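Local coordinates for UPF0434 family protein (PDB 6F5Z) that probably acts as a Trm112-type activator that binds and supports partner methyltransferases, here captured in complex with a putative methyltransferase, at residues Ser4-Leu9 / Gly33-Thr38. Numbering follows the deposited sequence.
Sequences SLMDIL and GRLIGT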
loop_
_atom_site.group_PDB
_atom_site.type_symbol
_atom_site.label_atom_id
_atom_site.label_comp_id
_atom_site.label_asym_id
_atom_site.label_seq_id
_atom_site.Cartn_x
_atom_site.Cartn_y
_atom_site.Cartn_z
ATOM N N SER C 4 24.911 -12.278 -15.488
ATOM C CA SER C 4 24.760 -10.971 -14.822
ATOM C C SER C 4 23.671 -10.959 -13.720
ATOM O O SER C 4 23.710 -10.084 -12.856
ATOM C CB SER C 4 24.479 -9.860 -15.841
ATOM O OG SER C 4 23.246 -10.130 -16.474
ATOM N N LEU C 5 22.687 -11.881 -13.754
ATOM C CA LEU C 5 21.643 -11.956 -12.720
ATOM C C LEU C 5 22.110 -12.778 -11.532
ATOM O O LEU C 5 21.498 -12.733 -10.470
ATOM C CB LEU C 5 20.357 -12.594 -13.282
ATOM C CG LEU C 5 19.322 -11.656 -13.945
ATOM C CD1 LEU C 5 19.948 -10.724 -14.966
ATOM C CD2 LEU C 5 18.250 -12.467 -14.617
ATOM N N MET C 6 23.211 -13.534 -11.682
ATOM C CA MET C 6 23.674 -14.405 -10.597
ATOM C C MET C 6 24.439 -13.711 -9.508
ATOM O O MET C 6 24.732 -14.333 -8.490
ATOM C CB MET C 6 24.523 -15.531 -11.186
ATOM C CG MET C 6 23.754 -16.348 -12.168
ATOM S SD MET C 6 24.817 -17.654 -12.833
ATOM C CE MET C 6 23.701 -18.428 -13.908
ATOM N N ASP C 7 24.725 -12.406 -9.688
ATOM C CA ASP C 7 25.488 -11.636 -8.722
ATOM C C ASP C 7 24.831 -11.585 -7.361
ATOM O O ASP C 7 25.555 -11.433 -6.369
ATOM C CB ASP C 7 25.819 -10.233 -9.251
ATOM C CG ASP C 7 24.631 -9.305 -9.486
ATOM O OD1 ASP C 7 23.513 -9.808 -9.677
ATOM O OD2 ASP C 7 24.826 -8.067 -9.456
ATOM N N ILE C 8 23.490 -11.747 -7.293
ATOM C CA ILE C 8 22.805 -11.679 -6.003
ATOM C C ILE C 8 22.388 -13.034 -5.475
ATOM O O ILE C 8 21.696 -13.101 -4.457
ATOM C CB ILE C 8 21.621 -10.693 -6.030
ATOM C CG1 ILE C 8 20.517 -11.176 -6.991
ATOM C CG2 ILE C 8 22.125 -9.269 -6.327
ATOM C CD1 ILE C 8 19.151 -10.456 -6.799
ATOM N N LEU C 9 22.757 -14.118 -6.168
ATOM C CA LEU C 9 22.423 -15.437 -5.669
ATOM C C LEU C 9 23.413 -15.875 -4.601
ATOM O O LEU C 9 24.579 -15.481 -4.638
ATOM C CB LEU C 9 22.429 -16.466 -6.805
ATOM C CG LEU C 9 21.402 -16.243 -7.932
ATOM C CD1 LEU C 9 21.554 -17.331 -9.004
ATOM C CD2 LEU C 9 19.944 -16.254 -7.389
ATOM N N GLY C 33 25.567 -25.923 -16.374
ATOM C CA GLY C 33 26.630 -25.610 -15.444
ATOM C C GLY C 33 26.177 -25.902 -14.037
ATOM O O GLY C 33 25.256 -26.698 -13.834
ATOM N N ARG C 34 26.852 -25.287 -13.082
ATOM C CA ARG C 34 26.472 -25.499 -11.703
ATOM C C ARG C 34 26.970 -24.345 -10.855
ATOM O O ARG C 34 27.924 -23.661 -11.218
ATOM C CB ARG C 34 26.994 -26.851 -11.172
ATOM C CG ARG C 34 28.508 -26.953 -11.185
ATOM C CD ARG C 34 29.022 -28.408 -11.291
ATOM N NE ARG C 34 28.394 -29.076 -12.426
ATOM C CZ ARG C 34 28.765 -28.911 -13.700
ATOM N NH1 ARG C 34 29.855 -28.210 -13.999
ATOM N NH2 ARG C 34 28.067 -29.469 -14.675
ATOM N N LEU C 35 26.317 -24.156 -9.711
ATOM C CA LEU C 35 26.673 -23.173 -8.711
ATOM C C LEU C 35 27.115 -23.977 -7.497
ATOM O O LEU C 35 26.365 -24.843 -7.043
ATOM C CB LEU C 35 25.420 -22.315 -8.381
ATOM C CG LEU C 35 25.114 -21.313 -9.487
ATOM C CD1 LEU C 35 23.647 -20.811 -9.398
ATOM C CD2 LEU C 35 26.062 -20.109 -9.427
ATOM N N ILE C 36 28.338 -23.760 -7.032
ATOM C CA ILE C 36 28.888 -24.565 -5.946
ATOM C C ILE C 36 29.097 -23.744 -4.704
ATOM O O ILE C 36 29.729 -22.697 -4.763
ATOM C CB ILE C 36 30.211 -25.228 -6.408
ATOM C CG1 ILE C 36 30.003 -26.074 -7.684
ATOM C CG2 ILE C 36 30.791 -26.101 -5.265
ATOM C CD1 ILE C 36 31.278 -26.594 -8.335
ATOM N N GLY C 37 28.542 -24.218 -3.585
ATOM C CA GLY C 37 28.708 -23.538 -2.315
ATOM C C GLY C 37 30.175 -23.490 -1.905
ATOM O O GLY C 37 30.789 -24.545 -1.744
ATOM N N THR C 38 30.733 -22.285 -1.751
ATOM C CA THR C 38 32.152 -22.092 -1.366
ATOM C C THR C 38 32.435 -22.552 0.071
ATOM O O THR C 38 33.619 -22.692 0.435
ATOM C CB THR C 38 32.562 -20.625 -1.541
ATOM O OG1 THR C 38 31.721 -19.822 -0.731
ATOM C CG2 THR C 38 32.540 -20.156 -3.036
#
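L35 on strand 33-37 packs against M6 and L9 of segment 4-9, which begins at the end of a 3-10 segment. The strand belongs to the four-stranded antiparallel sheet of a Trm112-like protein, a family of the zinc beta-ribbon clan, and M6 and L9 lie over one face of that sheet at L35. The closer packing lies between the two leucines: L9 CD1 and L35 CD1 are 4.1 Å apart, and the side chains cross at about a right angle. In L35, CB points toward segment 4-9, and chi1 of -75° turns CG away from the carbonyl carbon. Branched, apolar leucine suits this buried place, since L35 also touches L18 and L20 on one flanking strand and I46 on the other. A leucine suits L9 equally well, buried as it is among L35, M1 and L53 of its own chain and F99 of the methyltransferase chain.

M6 makes the longer approach. Its extended thioether chain lays SD 4.4 Å from L35 CD2, a distant brush by a residue that is itself partly exposed; unbranched, it is long enough to touch L20 and I46 as well. On the exposed side of the segment D7 forms a salt bridge with R64 of the neighbouring methyltransferase chain. The same short segment therefore packs on the activator's own core and contributes to the interface with its partner. Its bend between the two contacting residues is closed by a backbone hydrogen bond, L9 N to M6 O, 3.1 Å long.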